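Side-chain contacts in toxin protein (Yersinia entomophaga, PDB 6AQK), which probably transfers ADP-ribose from NAD+ to a target in the host cell, as the C-terminal toxin domain of an Rhs protein: residues S43-I48 / K82-I87; K57-G62 / R70-D75; A89-Y94 / E184-L189; N112-L117 / K140-M145. One frame throughout, in Å; residues are numbered along the deposited sequence.

Contact 1 of 4, residues S43-I48 / K82-I87; sequences SHYDSI and KTLGKI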
loop_
_atom_site.group_PDB
_atom_site.type_symbol
_atom_site.label_atom_id
_atom_site.label_comp_id
_atom_site.label_asym_id
_atom_site.label_seq_id
_atom_site.Cartn_x
_atom_site.Cartn_y
_atom_site.Cartn_z
ATOM N N SER A 43 -13.618 5.264 -10.332
ATOM C CA SER A 43 -14.129 4.973 -8.946
ATOM C C SER A 43 -14.021 3.528 -8.545
ATOM O O SER A 43 -13.845 3.205 -7.373
ATOM C CB SER A 43 -15.566 5.463 -8.725
ATOM O OG SER A 43 -16.430 5.025 -9.738
ATOM N N HIS A 44 -14.118 2.637 -9.525
ATOM C CA HIS A 44 -14.108 1.236 -9.241
ATOM C C HIS A 44 -13.592 0.505 -10.452
ATOM O O HIS A 44 -13.991 0.804 -11.553
ATOM C CB HIS A 44 -15.493 0.735 -8.842
ATOM C CG HIS A 44 -15.454 -0.627 -8.211
ATOM N ND1 HIS A 44 -15.427 -1.784 -8.954
ATOM C CD2 HIS A 44 -15.363 -1.006 -6.919
ATOM C CE1 HIS A 44 -15.383 -2.821 -8.142
ATOM N NE2 HIS A 44 -15.329 -2.378 -6.900
ATOM N N TYR A 45 -12.755 -0.486 -10.220
ATOM C CA TYR A 45 -12.114 -1.276 -11.303
ATOM C C TYR A 45 -13.118 -1.990 -12.205
ATOM O O TYR A 45 -12.769 -2.323 -13.356
ATOM C CB TYR A 45 -11.122 -2.342 -10.756
ATOM C CG TYR A 45 -11.685 -3.383 -9.824
ATOM C CD1 TYR A 45 -12.351 -4.516 -10.290
ATOM C CD2 TYR A 45 -11.558 -3.239 -8.452
ATOM C CE1 TYR A 45 -12.898 -5.462 -9.406
ATOM C CE2 TYR A 45 -12.043 -4.182 -7.570
ATOM C CZ TYR A 45 -12.746 -5.282 -8.060
ATOM O OH TYR A 45 -13.199 -6.156 -7.149
ATOM N N ASP A 46 -14.290 -2.293 -11.669
ATOM C CA ASP A 46 -15.384 -2.824 -12.527
ATOM C C ASP A 46 -16.121 -1.795 -13.386
ATOM O O ASP A 46 -16.834 -2.174 -14.249
ATOM C CB ASP A 46 -16.364 -3.654 -11.709
ATOM C CG ASP A 46 -15.847 -5.060 -11.467
ATOM O OD1 ASP A 46 -15.056 -5.560 -12.296
ATOM O OD2 ASP A 46 -16.183 -5.667 -10.443
ATOM N N SER A 47 -15.893 -0.503 -13.202
ATOM C CA SER A 47 -16.657 0.503 -13.918
ATOM C C SER A 47 -15.718 1.344 -14.761
ATOM O O SER A 47 -15.634 2.536 -14.562
ATOM C CB SER A 47 -17.426 1.363 -12.882
ATOM O OG SER A 47 -16.572 2.328 -12.250
ATOM N N ILE A 48 -15.008 0.751 -15.714
ATOM C CA ILE A 48 -14.081 1.495 -16.561
ATOM C C ILE A 48 -14.765 1.724 -17.904
ATOM O O ILE A 48 -14.877 0.808 -18.684
ATOM C CB ILE A 48 -12.727 0.761 -16.742
ATOM C CG1 ILE A 48 -12.081 0.591 -15.356
ATOM C CG2 ILE A 48 -11.832 1.514 -17.741
ATOM C CD1 ILE A 48 -10.913 -0.355 -15.299
ATOM N N LYS A 82 -10.659 -9.219 -14.049
ATOM C CA LYS A 82 -11.298 -10.371 -13.465
ATOM C C LYS A 82 -10.568 -10.845 -12.198
ATOM O O LYS A 82 -11.206 -11.209 -11.228
ATOM C CB LYS A 82 -11.369 -11.514 -14.494
ATOM C CG LYS A 82 -12.217 -11.152 -15.705
ATOM N N THR A 83 -9.236 -10.777 -12.195
ATOM C CA THR A 83 -8.457 -11.279 -11.066
ATOM C C THR A 83 -8.753 -10.391 -9.860
ATOM O O THR A 83 -8.956 -10.922 -8.798
ATOM C CB THR A 83 -6.970 -11.338 -11.396
ATOM O OG1 THR A 83 -6.749 -12.368 -12.353
ATOM C CG2 THR A 83 -6.166 -11.756 -10.247
ATOM N N LEU A 84 -8.809 -9.073 -10.088
ATOM C CA LEU A 84 -9.145 -8.108 -9.002
ATOM C C LEU A 84 -10.504 -8.438 -8.405
ATOM O O LEU A 84 -10.646 -8.507 -7.201
ATOM C CB LEU A 84 -9.036 -6.659 -9.448
ATOM C CG LEU A 84 -7.644 -6.152 -9.762
ATOM C CD1 LEU A 84 -7.709 -4.806 -10.449
ATOM C CD2 LEU A 84 -6.736 -6.072 -8.518
ATOM N N GLY A 85 -11.470 -8.725 -9.288
ATOM C CA GLY A 85 -12.795 -9.232 -8.957
ATOM C C GLY A 85 -12.789 -10.473 -8.112
ATOM O O GLY A 85 -13.429 -10.511 -7.031
ATOM N N LYS A 86 -12.009 -11.477 -8.559
ATOM C CA LYS A 86 -11.851 -12.696 -7.789
ATOM C C LYS A 86 -11.253 -12.506 -6.454
ATOM O O LYS A 86 -11.707 -13.148 -5.510
ATOM C CB LYS A 86 -11.076 -13.789 -8.536
ATOM C CG LYS A 86 -11.772 -14.193 -9.821
ATOM C CD LYS A 86 -11.674 -15.710 -10.067
ATOM C CE LYS A 86 -10.254 -16.164 -10.275
ATOM N NZ LYS A 86 -9.654 -15.452 -11.452
ATOM N N ILE A 87 -10.238 -11.614 -6.351
ATOM C CA ILE A 87 -9.606 -11.376 -5.059
ATOM C C ILE A 87 -10.656 -10.871 -4.042
ATOM O O ILE A 87 -10.687 -11.303 -2.917
ATOM C CB ILE A 87 -8.397 -10.402 -5.229
ATOM C CG1 ILE A 87 -7.266 -11.122 -5.943
ATOM C CG2 ILE A 87 -7.918 -9.880 -3.921
ATOM C CD1 ILE A 87 -6.145 -10.226 -6.420
#
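Tyr45, in the type I beta turn His44-Ser47, lays one face of its ring on Leu84 of helix 74-90. The evidence for a CH-pi contact is direct: Leu84 CB stands 4.0 Å from the centroid of the Tyr45 ring, 8° off its normal. Next to it, Tyr45 CE1 comes obliquely to within 3.6 Å of Gly85 N, where no side chain intervenes. Tyr45 chi1 is 59°, with CG lodged between the backbone N and the carbonyl carbon, which brings the ring across to the helix. Its hydroxyl passes the carbonyl of Leu84 without a hydrogen bond and is bound instead by Asp88 OD2, one turn farther along. The opposite face is covered from within the turn: His44 CE1 lies 3.5 Å above the centre of the Tyr45 ring.

In the second shell, Gln81 NE2 ties the Tyr45 carbonyl to the same helix, and Leu37 and Leu189 also touch the Tyr45 side chain. The turn is held by its own polar groups: Asp46 N donates to His44 ND1 at 3.0 Å, from 25° outside the imidazole plane. His44 O accepts two donors, Ser47 N at 2.8 Å and Ser47 OG at 3.1 Å.

Contact 2 of 4, residues K57-G62 / R70-D75; sequences KWAEIG and RDISHD. With PT (platinum (II) ion), chain D.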
loop_
_atom_site.group_PDB
_atom_site.type_symbol
_atom_site.label_atom_id
_atom_site.label_comp_id
_atom_site.label_asym_id
_atom_site.label_seq_id
_atom_site.Cartn_x
_atom_site.Cartn_y
_atom_site.Cartn_z
ATOM N N LYS A 57 -2.991 4.593 -20.931
ATOM C CA LYS A 57 -2.353 5.062 -19.721
ATOM C C LYS A 57 -1.664 3.924 -18.978
ATOM O O LYS A 57 -0.533 4.051 -18.530
ATOM C CB LYS A 57 -3.437 5.668 -18.793
ATOM C CG LYS A 57 -2.892 6.348 -17.533
ATOM C CD LYS A 57 -1.801 7.369 -17.880
ATOM C CE LYS A 57 -2.032 8.679 -17.170
ATOM N NZ LYS A 57 -1.147 9.701 -17.779
ATOM N N TRP A 58 -2.383 2.808 -18.836
ATOM C CA TRP A 58 -1.835 1.636 -18.159
ATOM C C TRP A 58 -0.514 1.207 -18.826
ATOM O O TRP A 58 0.509 0.977 -18.139
ATOM C CB TRP A 58 -2.890 0.522 -18.183
ATOM C CG TRP A 58 -2.494 -0.736 -17.497
ATOM C CD1 TRP A 58 -1.571 -0.904 -16.478
ATOM C CD2 TRP A 58 -3.029 -2.009 -17.779
ATOM N NE1 TRP A 58 -1.523 -2.249 -16.118
ATOM C CE2 TRP A 58 -2.421 -2.932 -16.910
ATOM C CE3 TRP A 58 -3.982 -2.463 -18.699
ATOM C CZ2 TRP A 58 -2.699 -4.319 -16.986
ATOM C CZ3 TRP A 58 -4.252 -3.779 -18.767
ATOM C CH2 TRP A 58 -3.617 -4.715 -17.905
ATOM N N ALA A 59 -0.506 1.169 -20.161
ATOM C CA ALA A 59 0.718 0.737 -20.897
ATOM C C ALA A 59 1.887 1.678 -20.607
ATOM O O ALA A 59 3.034 1.256 -20.363
ATOM C CB ALA A 59 0.426 0.628 -22.404
ATOM N N GLU A 60 1.584 2.960 -20.584
ATOM C CA GLU A 60 2.589 3.983 -20.308
ATOM C C GLU A 60 3.210 3.753 -18.960
ATOM O O GLU A 60 4.444 3.695 -18.857
ATOM C CB GLU A 60 1.918 5.340 -20.406
ATOM C CG GLU A 60 2.706 6.599 -20.071
ATOM C CD GLU A 60 1.765 7.816 -20.126
ATOM O OE1 GLU A 60 0.906 7.888 -21.044
ATOM O OE2 GLU A 60 1.814 8.646 -19.213
ATOM N N ILE A 61 2.368 3.539 -17.937
ATOM C CA ILE A 61 2.903 3.322 -16.581
ATOM C C ILE A 61 3.713 1.998 -16.493
ATOM O O ILE A 61 4.821 1.917 -15.913
ATOM C CB ILE A 61 1.777 3.309 -15.585
ATOM C CG1 ILE A 61 1.056 4.650 -15.582
ATOM C CG2 ILE A 61 2.242 2.953 -14.161
ATOM C CD1 ILE A 61 -0.381 4.464 -15.163
ATOM N N GLY A 62 3.184 0.959 -17.135
ATOM C CA GLY A 62 3.765 -0.379 -17.025
ATOM C C GLY A 62 5.127 -0.488 -17.699
ATOM O O GLY A 62 6.017 -1.172 -17.202
ATOM N N ARG A 70 5.368 -5.018 -20.086
ATOM C CA ARG A 70 5.277 -4.721 -21.508
ATOM C C ARG A 70 4.133 -5.387 -22.256
ATOM O O ARG A 70 3.737 -4.888 -23.288
ATOM C CB ARG A 70 6.613 -5.018 -22.201
ATOM N N ASP A 71 3.559 -6.491 -21.783
ATOM C CA ASP A 71 2.520 -7.178 -22.603
ATOM C C ASP A 71 1.113 -6.645 -22.294
ATOM O O ASP A 71 0.236 -7.405 -21.893
ATOM C CB ASP A 71 2.589 -8.712 -22.418
ATOM N N ILE A 72 0.903 -5.329 -22.424
ATOM C CA ILE A 72 -0.364 -4.733 -22.014
ATOM C C ILE A 72 -1.257 -4.610 -23.265
ATOM O O ILE A 72 -0.822 -4.093 -24.281
ATOM C CB ILE A 72 -0.156 -3.410 -21.230
ATOM C CG1 ILE A 72 0.173 -3.723 -19.777
ATOM C CG2 ILE A 72 -1.409 -2.533 -21.297
ATOM C CD1 ILE A 72 0.649 -2.542 -18.984
ATOM N N SER A 73 -2.502 -5.063 -23.148
ATOM C CA SER A 73 -3.426 -5.283 -24.258
ATOM C C SER A 73 -4.827 -5.465 -23.707
ATOM O O SER A 73 -5.008 -5.570 -22.499
ATOM C CB SER A 73 -3.041 -6.581 -25.003
ATOM O OG SER A 73 -3.238 -7.692 -24.132
ATOM N N HIS A 74 -5.822 -5.612 -24.588
ATOM C CA HIS A 74 -7.170 -5.776 -24.148
ATOM C C HIS A 74 -7.293 -7.085 -23.402
ATOM O O HIS A 74 -7.990 -7.134 -22.385
ATOM C CB HIS A 74 -8.176 -5.698 -25.322
ATOM C CG HIS A 74 -9.431 -6.475 -25.088
ATOM N ND1 HIS A 74 -10.534 -5.940 -24.459
ATOM C CD2 HIS A 74 -9.757 -7.755 -25.396
ATOM C CE1 HIS A 74 -11.485 -6.856 -24.383
ATOM N NE2 HIS A 74 -11.041 -7.965 -24.951
ATOM N N ASP A 75 -6.617 -8.146 -23.875
ATOM C CA ASP A 75 -6.599 -9.460 -23.155
ATOM C C ASP A 75 -6.014 -9.348 -21.739
ATOM O O ASP A 75 -6.510 -9.972 -20.786
ATOM C CB ASP A 75 -5.769 -10.543 -23.875
ATOM C CG ASP A 75 -6.358 -10.941 -25.231
ATOM O OD1 ASP A 75 -7.577 -10.765 -25.437
ATOM O OD2 ASP A 75 -5.589 -11.418 -26.092
HETATM PT PT PT D . -10.969 -3.613 -24.681
#
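Ile72 joins the linker before helix 74-90 to Trp58 and Ala59 of helix 51-63, and its branches divide the work. CB leaves the backbone toward that helix. From there CG2, anti to the backbone N, runs to the benzo side of the indole, 3.7 Å from Trp58 CE3, and also touches the Ala59 methyl, with Ile72 CG2 and Ala59 CB 3.8 Å apart. CG1, anti to the carbonyl carbon (chi1 -81°), passes 3.9 Å from Trp58 CE2. At the tip, Ile72 CD1 sits 3.6 Å from the centroid of the five-membered ring of Trp58, 8° off the normal, a CH-pi contact over the face. The same methyl presses on the helix backbone, 3.8 Å from Ala59 CA and 4.3 Å from Gly62 CA, where the glycine offers only its CA.

No hydrogen bond crosses between the segments; the contact is mainly apolar. The indole is fixed from elsewhere: Trp58 NE1 donates to Tyr29 O, and Phe33 meets the ring edge-to-face. Next to Ile72, Ser73 is the N-cap of helix 74-90, its OG capping Lys76 N, and in the first turn His74 ND1 binds a platinum ion at 2.4 Å, with Met51 SD as a second ligand. This soft heavy-metal site was probably introduced for the crystallography.

The contact thus closes the short connection between two helices, while Tyr29 of helix 27-39 touches Ile72, and Lys76, Phe77 and Val80 of helix 74-90 pack on Trp58.

Contact 3 of 4, residues A89-Y94 / E184-L189; sequences AEWSGY and EVTFPL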
loop_
_atom_site.group_PDB
_atom_site.type_symbol
_atom_site.label_atom_id
_atom_site.label_comp_id
_atom_site.label_asym_id
_atom_site.label_seq_id
_atom_site.Cartn_x
_atom_site.Cartn_y
_atom_site.Cartn_z
ATOM N N ALA A 89 -13.989 -11.295 -4.235
ATOM C CA ALA A 89 -14.935 -12.402 -4.047
ATOM C C ALA A 89 -14.462 -13.407 -3.018
ATOM O O ALA A 89 -15.238 -13.816 -2.119
ATOM C CB ALA A 89 -15.186 -13.036 -5.351
ATOM N N GLU A 90 -13.145 -13.665 -3.057
ATOM C CA GLU A 90 -12.507 -14.604 -2.165
ATOM C C GLU A 90 -12.223 -14.064 -0.823
ATOM O O GLU A 90 -11.811 -14.831 0.086
ATOM C CB GLU A 90 -11.205 -15.109 -2.792
ATOM C CG GLU A 90 -11.433 -15.883 -4.096
ATOM C CD GLU A 90 -10.200 -16.354 -4.772
ATOM O OE1 GLU A 90 -9.090 -16.045 -4.296
ATOM O OE2 GLU A 90 -10.319 -17.091 -5.787
ATOM N N TRP A 91 -12.309 -12.749 -0.667
ATOM C CA TRP A 91 -11.601 -12.104 0.475
ATOM C C TRP A 91 -12.036 -12.656 1.849
ATOM O O TRP A 91 -11.178 -12.938 2.775
ATOM C CB TRP A 91 -11.729 -10.542 0.467
ATOM C CG TRP A 91 -10.642 -9.893 1.305
ATOM C CD1 TRP A 91 -10.711 -9.559 2.609
ATOM C CD2 TRP A 91 -9.309 -9.543 0.873
ATOM N NE1 TRP A 91 -9.507 -9.066 3.035
ATOM C CE2 TRP A 91 -8.650 -9.004 1.963
ATOM C CE3 TRP A 91 -8.624 -9.627 -0.357
ATOM C CZ2 TRP A 91 -7.312 -8.626 1.917
ATOM C CZ3 TRP A 91 -7.294 -9.199 -0.413
ATOM C CH2 TRP A 91 -6.663 -8.690 0.733
ATOM N N SER A 92 -13.344 -12.807 2.019
ATOM C CA SER A 92 -13.860 -13.256 3.335
ATOM C C SER A 92 -13.361 -14.657 3.691
ATOM O O SER A 92 -13.281 -14.961 4.846
ATOM C CB SER A 92 -15.382 -13.093 3.437
ATOM O OG SER A 92 -15.967 -14.200 2.812
ATOM N N GLY A 93 -12.984 -15.483 2.694
ATOM C CA GLY A 93 -12.487 -16.841 2.895
ATOM C C GLY A 93 -10.987 -16.882 3.213
ATOM O O GLY A 93 -10.494 -17.922 3.541
ATOM N N TYR A 94 -10.249 -15.750 3.113
ATOM C CA TYR A 94 -8.828 -15.714 3.454
ATOM C C TYR A 94 -8.607 -15.671 4.945
ATOM O O TYR A 94 -9.450 -15.172 5.658
ATOM C CB TYR A 94 -8.196 -14.472 2.780
ATOM C CG TYR A 94 -8.155 -14.482 1.274
ATOM C CD1 TYR A 94 -8.320 -15.636 0.515
ATOM C CD2 TYR A 94 -7.858 -13.271 0.579
ATOM C CE1 TYR A 94 -8.220 -15.609 -0.889
ATOM C CE2 TYR A 94 -7.731 -13.244 -0.793
ATOM C CZ TYR A 94 -7.916 -14.401 -1.531
ATOM O OH TYR A 94 -7.801 -14.286 -2.901
ATOM N N GLU A 184 3.856 -11.410 6.264
ATOM C CA GLU A 184 3.189 -10.331 5.499
ATOM C C GLU A 184 1.693 -10.417 5.782
ATOM O O GLU A 184 1.118 -11.530 5.739
ATOM C CB GLU A 184 3.518 -10.465 4.036
ATOM C CG GLU A 184 2.854 -9.434 3.144
ATOM C CD GLU A 184 3.584 -9.297 1.787
ATOM O OE1 GLU A 184 3.067 -9.734 0.734
ATOM O OE2 GLU A 184 4.674 -8.747 1.779
ATOM N N VAL A 185 1.070 -9.259 6.081
ATOM C CA VAL A 185 -0.370 -9.137 6.212
ATOM C C VAL A 185 -0.853 -8.200 5.115
ATOM O O VAL A 185 -0.393 -7.083 5.039
ATOM C CB VAL A 185 -0.728 -8.542 7.603
ATOM C CG1 VAL A 185 -2.202 -8.230 7.695
ATOM C CG2 VAL A 185 -0.239 -9.438 8.737
ATOM N N THR A 186 -1.806 -8.633 4.319
ATOM C CA THR A 186 -2.292 -7.837 3.215
ATOM C C THR A 186 -3.686 -7.275 3.362
ATOM O O THR A 186 -4.604 -7.926 3.973
ATOM C CB THR A 186 -2.247 -8.757 1.962
ATOM O OG1 THR A 186 -0.980 -9.432 1.939
ATOM C CG2 THR A 186 -2.439 -7.966 0.630
ATOM N N PHE A 187 -3.904 -6.104 2.754
ATOM C CA PHE A 187 -5.173 -5.402 2.855
ATOM C C PHE A 187 -5.703 -5.238 1.487
ATOM O O PHE A 187 -4.933 -5.187 0.531
ATOM C CB PHE A 187 -5.026 -4.084 3.563
ATOM C CG PHE A 187 -4.704 -4.239 5.015
ATOM C CD1 PHE A 187 -3.413 -4.552 5.424
ATOM C CD2 PHE A 187 -5.718 -4.232 5.948
ATOM C CE1 PHE A 187 -3.119 -4.696 6.764
ATOM C CE2 PHE A 187 -5.436 -4.360 7.298
ATOM C CZ PHE A 187 -4.139 -4.625 7.702
ATOM N N PRO A 188 -7.031 -5.219 1.348
ATOM C CA PRO A 188 -7.585 -5.184 0.028
ATOM C C PRO A 188 -7.627 -3.829 -0.651
ATOM O O PRO A 188 -7.536 -2.773 -0.012
ATOM C CB PRO A 188 -9.013 -5.746 0.263
ATOM C CG PRO A 188 -9.338 -5.169 1.586
ATOM C CD PRO A 188 -8.081 -5.322 2.359
ATOM N N LEU A 189 -7.748 -3.854 -1.969
ATOM C CA LEU A 189 -8.015 -2.612 -2.713
ATOM C C LEU A 189 -9.233 -1.869 -2.100
ATOM O O LEU A 189 -10.255 -2.505 -1.765
ATOM C CB LEU A 189 -8.286 -2.940 -4.169
ATOM C CG LEU A 189 -8.393 -1.711 -5.121
ATOM C CD1 LEU A 189 -7.139 -0.827 -5.053
ATOM C CD2 LEU A 189 -8.629 -2.191 -6.541
#
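The two-stranded antiparallel sheet 145-148/184-187 meets the segment where the chain leaves helix 74-90: Pro188, just past the strand, lies over the indole of Trp91. Pro188 CB is 3.6 Å from the centroid of the six-membered ring, 6° off the normal, which defines a CH-pi contact over the face. The pyrrolidine continues across the rim, with Pro188 CD 3.4 Å from Trp91 CZ2 and Pro188 N 3.5 Å from Trp91 CH2. Against the indole edge, in its plane, comes a backbone oxygen: Thr186 O is 3.5 Å from Trp91 CZ2. With CG anti to the backbone N (chi1 -160°), the Trp91 side chain reaches out to the strand.

The other face of the indole is also covered. Tyr94 CD2 lies 3.8 Å above it, toward the rim, so the indole is layered between a tyrosine and a proline. Tyr94 is positioned in turn by its hydroxyl, which donates to Glu90 OE1 at 2.6 Å and uses the anti lone pair of that oxygen; the same carboxylate oxygen also accepts from Ala18 N. The one polar atom of the indole is satisfied outside the pair, Trp91 NE1 bonding to Ala172 O.

By inference from the family, Ser146-Thr147 would be the "S" strand motif and Glu184 the glutamate of the R-S-E pattern of ADP-ribosyltransferases. Val185 and Phe187 pair with strand 145-148, Thr186 pairs with Val174 of a loop, and helix 19-23 packs on Thr186 through Gln23.

Contact 4 of 4, residues N112-L117 / K140-M145; sequences NSYSWL and KSPLIM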
loop_
_atom_site.group_PDB
_atom_site.type_symbol
_atom_site.label_atom_id
_atom_site.label_comp_id
_atom_site.label_asym_id
_atom_site.label_seq_id
_atom_site.Cartn_x
_atom_site.Cartn_y
_atom_site.Cartn_z
ATOM N N ASN A 112 3.569 11.437 -4.114
ATOM C CA ASN A 112 2.824 11.737 -5.342
ATOM C C ASN A 112 1.357 11.232 -5.298
ATOM O O ASN A 112 0.547 11.699 -6.049
ATOM C CB ASN A 112 3.610 11.183 -6.590
ATOM C CG ASN A 112 5.107 11.643 -6.640
ATOM O OD1 ASN A 112 5.475 12.643 -6.015
ATOM N ND2 ASN A 112 5.974 10.891 -7.367
ATOM N N SER A 113 1.005 10.265 -4.437
ATOM C CA SER A 113 -0.344 9.748 -4.316
ATOM C C SER A 113 -1.127 10.368 -3.189
ATOM O O SER A 113 -2.306 10.173 -3.135
ATOM C CB SER A 113 -0.362 8.237 -4.025
ATOM O OG SER A 113 0.196 7.506 -5.058
ATOM N N TYR A 114 -0.465 11.005 -2.243
ATOM C CA TYR A 114 -1.113 11.471 -1.017
ATOM C C TYR A 114 -0.702 12.923 -0.804
ATOM O O TYR A 114 0.426 13.218 -0.390
ATOM C CB TYR A 114 -0.660 10.627 0.173
ATOM C CG TYR A 114 -0.975 9.137 0.055
ATOM C CD1 TYR A 114 -2.298 8.663 0.013
ATOM C CD2 TYR A 114 0.044 8.214 0.060
ATOM C CE1 TYR A 114 -2.557 7.324 -0.024
ATOM C CE2 TYR A 114 -0.229 6.859 -0.023
ATOM C CZ TYR A 114 -1.533 6.423 -0.089
ATOM O OH TYR A 114 -1.718 5.043 -0.141
ATOM N N SER A 115 -1.596 13.830 -1.164
ATOM C CA SER A 115 -1.255 15.290 -1.158
ATOM C C SER A 115 -0.970 15.825 0.258
ATOM O O SER A 115 -0.149 16.741 0.452
ATOM C CB SER A 115 -2.383 16.096 -1.838
ATOM O OG SER A 115 -3.596 16.008 -1.147
ATOM N N TRP A 116 -1.650 15.235 1.231
ATOM C CA TRP A 116 -1.436 15.539 2.675
ATOM C C TRP A 116 -0.043 15.152 3.137
ATOM O O TRP A 116 0.583 15.879 3.926
ATOM C CB TRP A 116 -2.486 14.887 3.549
ATOM C CG TRP A 116 -2.848 13.416 3.192
ATOM C CD1 TRP A 116 -3.808 13.005 2.307
ATOM C CD2 TRP A 116 -2.231 12.210 3.696
ATOM N NE1 TRP A 116 -3.839 11.608 2.234
ATOM C CE2 TRP A 116 -2.875 11.116 3.092
ATOM C CE3 TRP A 116 -1.210 11.949 4.624
ATOM C CZ2 TRP A 116 -2.514 9.811 3.363
ATOM C CZ3 TRP A 116 -0.859 10.677 4.872
ATOM C CH2 TRP A 116 -1.507 9.609 4.271
ATOM N N LEU A 117 0.471 14.060 2.574
ATOM C CA LEU A 117 1.809 13.638 2.886
ATOM C C LEU A 117 2.846 14.550 2.232
ATOM O O LEU A 117 3.783 15.032 2.904
ATOM C CB LEU A 117 1.999 12.176 2.480
ATOM C CG LEU A 117 3.367 11.569 2.754
ATOM C CD1 LEU A 117 3.635 11.593 4.260
ATOM C CD2 LEU A 117 3.438 10.155 2.138
ATOM N N LYS A 140 -9.726 5.598 1.307
ATOM C CA LYS A 140 -9.830 4.278 0.738
ATOM C C LYS A 140 -8.508 4.010 0.011
ATOM O O LYS A 140 -8.124 4.765 -0.825
ATOM C CB LYS A 140 -10.962 4.202 -0.311
ATOM C CG LYS A 140 -12.376 4.287 0.193
ATOM C CD LYS A 140 -13.352 4.112 -0.994
ATOM C CE LYS A 140 -14.813 4.301 -0.571
ATOM N NZ LYS A 140 -15.121 3.657 0.756
ATOM N N SER A 141 -7.847 2.908 0.307
ATOM C CA SER A 141 -6.474 2.746 -0.092
ATOM C C SER A 141 -6.521 2.462 -1.600
ATOM O O SER A 141 -7.396 1.711 -2.076
ATOM C CB SER A 141 -5.842 1.602 0.660
ATOM O OG SER A 141 -4.594 1.328 0.086
ATOM N N PRO A 142 -5.637 3.103 -2.345
ATOM C CA PRO A 142 -5.692 2.937 -3.782
ATOM C C PRO A 142 -4.842 1.815 -4.289
ATOM O O PRO A 142 -4.581 1.749 -5.528
ATOM C CB PRO A 142 -5.154 4.289 -4.298
ATOM C CG PRO A 142 -4.120 4.641 -3.307
ATOM C CD PRO A 142 -4.674 4.161 -1.958
ATOM N N LEU A 143 -4.336 0.964 -3.402
ATOM C CA LEU A 143 -3.652 -0.298 -3.800
ATOM C C LEU A 143 -4.081 -1.438 -2.905
ATOM O O LEU A 143 -4.676 -1.257 -1.787
ATOM C CB LEU A 143 -2.119 -0.148 -3.749
ATOM C CG LEU A 143 -1.529 0.037 -2.340
ATOM C CD1 LEU A 143 -0.060 -0.276 -2.263
ATOM C CD2 LEU A 143 -1.804 1.471 -1.830
ATOM N N ILE A 144 -3.719 -2.645 -3.343
ATOM C CA ILE A 144 -3.673 -3.801 -2.475
ATOM C C ILE A 144 -2.366 -3.665 -1.656
ATOM O O ILE A 144 -1.252 -3.752 -2.181
ATOM C CB ILE A 144 -3.665 -5.140 -3.310
ATOM C CG1 ILE A 144 -5.010 -5.272 -4.030
ATOM C CG2 ILE A 144 -3.288 -6.351 -2.431
ATOM C CD1 ILE A 144 -5.106 -6.375 -5.085
ATOM N N MET A 145 -2.487 -3.466 -0.382
ATOM C CA MET A 145 -1.357 -3.045 0.389
ATOM C C MET A 145 -0.819 -4.164 1.285
ATOM O O MET A 145 -1.529 -4.650 2.164
ATOM C CB MET A 145 -1.821 -1.845 1.312
ATOM C CG MET A 145 -0.670 -1.273 2.089
ATOM S SD MET A 145 -1.204 0.012 3.227
ATOM C CE MET A 145 -1.024 1.358 2.127
HETATM O O HOH W 1 -3.618 3.905 1.398
#
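Tyr114 points its phenol end at the ring of Pro142, its OH 3.6 Å from Pro142 CD. Within what is probably an ADP-ribosyltransferase fold, the meeting links the start of helix 115-124, where Tyr114 is the N-cap residue, to the loop between strands 131-140 and 145-148, which belong to the two sheets of the domain. The two side chains approach from opposite directions. Proline meets the tyrosine ring obliquely, and the distance from Tyr114 CE1 to Pro142 CD, 4.3 Å, shows that the overlap is concentrated at the hydroxyl end.

Two further apolar groups close round the same oxygen. Leu143 CD2 is 4.0 Å from Tyr114 OH, its side chain crossing that of Tyr114 at about a right angle, and Met145 CE is more distant at 4.4 Å. Tyr114 CG is anti to the carbonyl carbon (chi1 -60°), which carries the ring inward to the loop although its CB does not point there. On its own segment, Ser113 CB lies 4.1 Å above the centre of the Tyr114 ring, while Tyr114 CB rests over the rim of the Trp116 ring.

Around the contact, Ile139 of strand 131-140 touches Tyr114. Arg104 of strand 101-106 touches both Leu143 and Met145; by its place it may be the arginine of the R-S-E motif, so this loop probably lies beside the NAD+ pocket. No direct hydrogen bond crosses between the segments; a water supplies the polar link, 2.7 Å from Tyr114 OH and 3.1 Å from Ser141 OG.

Contacts 1, 2 and 3 share helix 74-90: contact 2 lies at its start, contact 1 in its second half and contact 3 where the chain leaves it. The centres of contacts 2 and 3 are 25 Å apart. Contact 4 lies inside the loop closed by contact 3, and Phe187 N probably bonds Met145 O at 2.8 Å. Ile144 then bridges to the helix, its CD1 3.8 Å from Leu84 CD2, while Leu189 CD2 packs 3.7 Å from Tyr45 CD2. Contacts 3 and 4 probably border the active site, through Glu184 and the neighbouring Arg104. The platinum bound by His74 in contact 2 lies about 14 Å from the Tyr45 side chain.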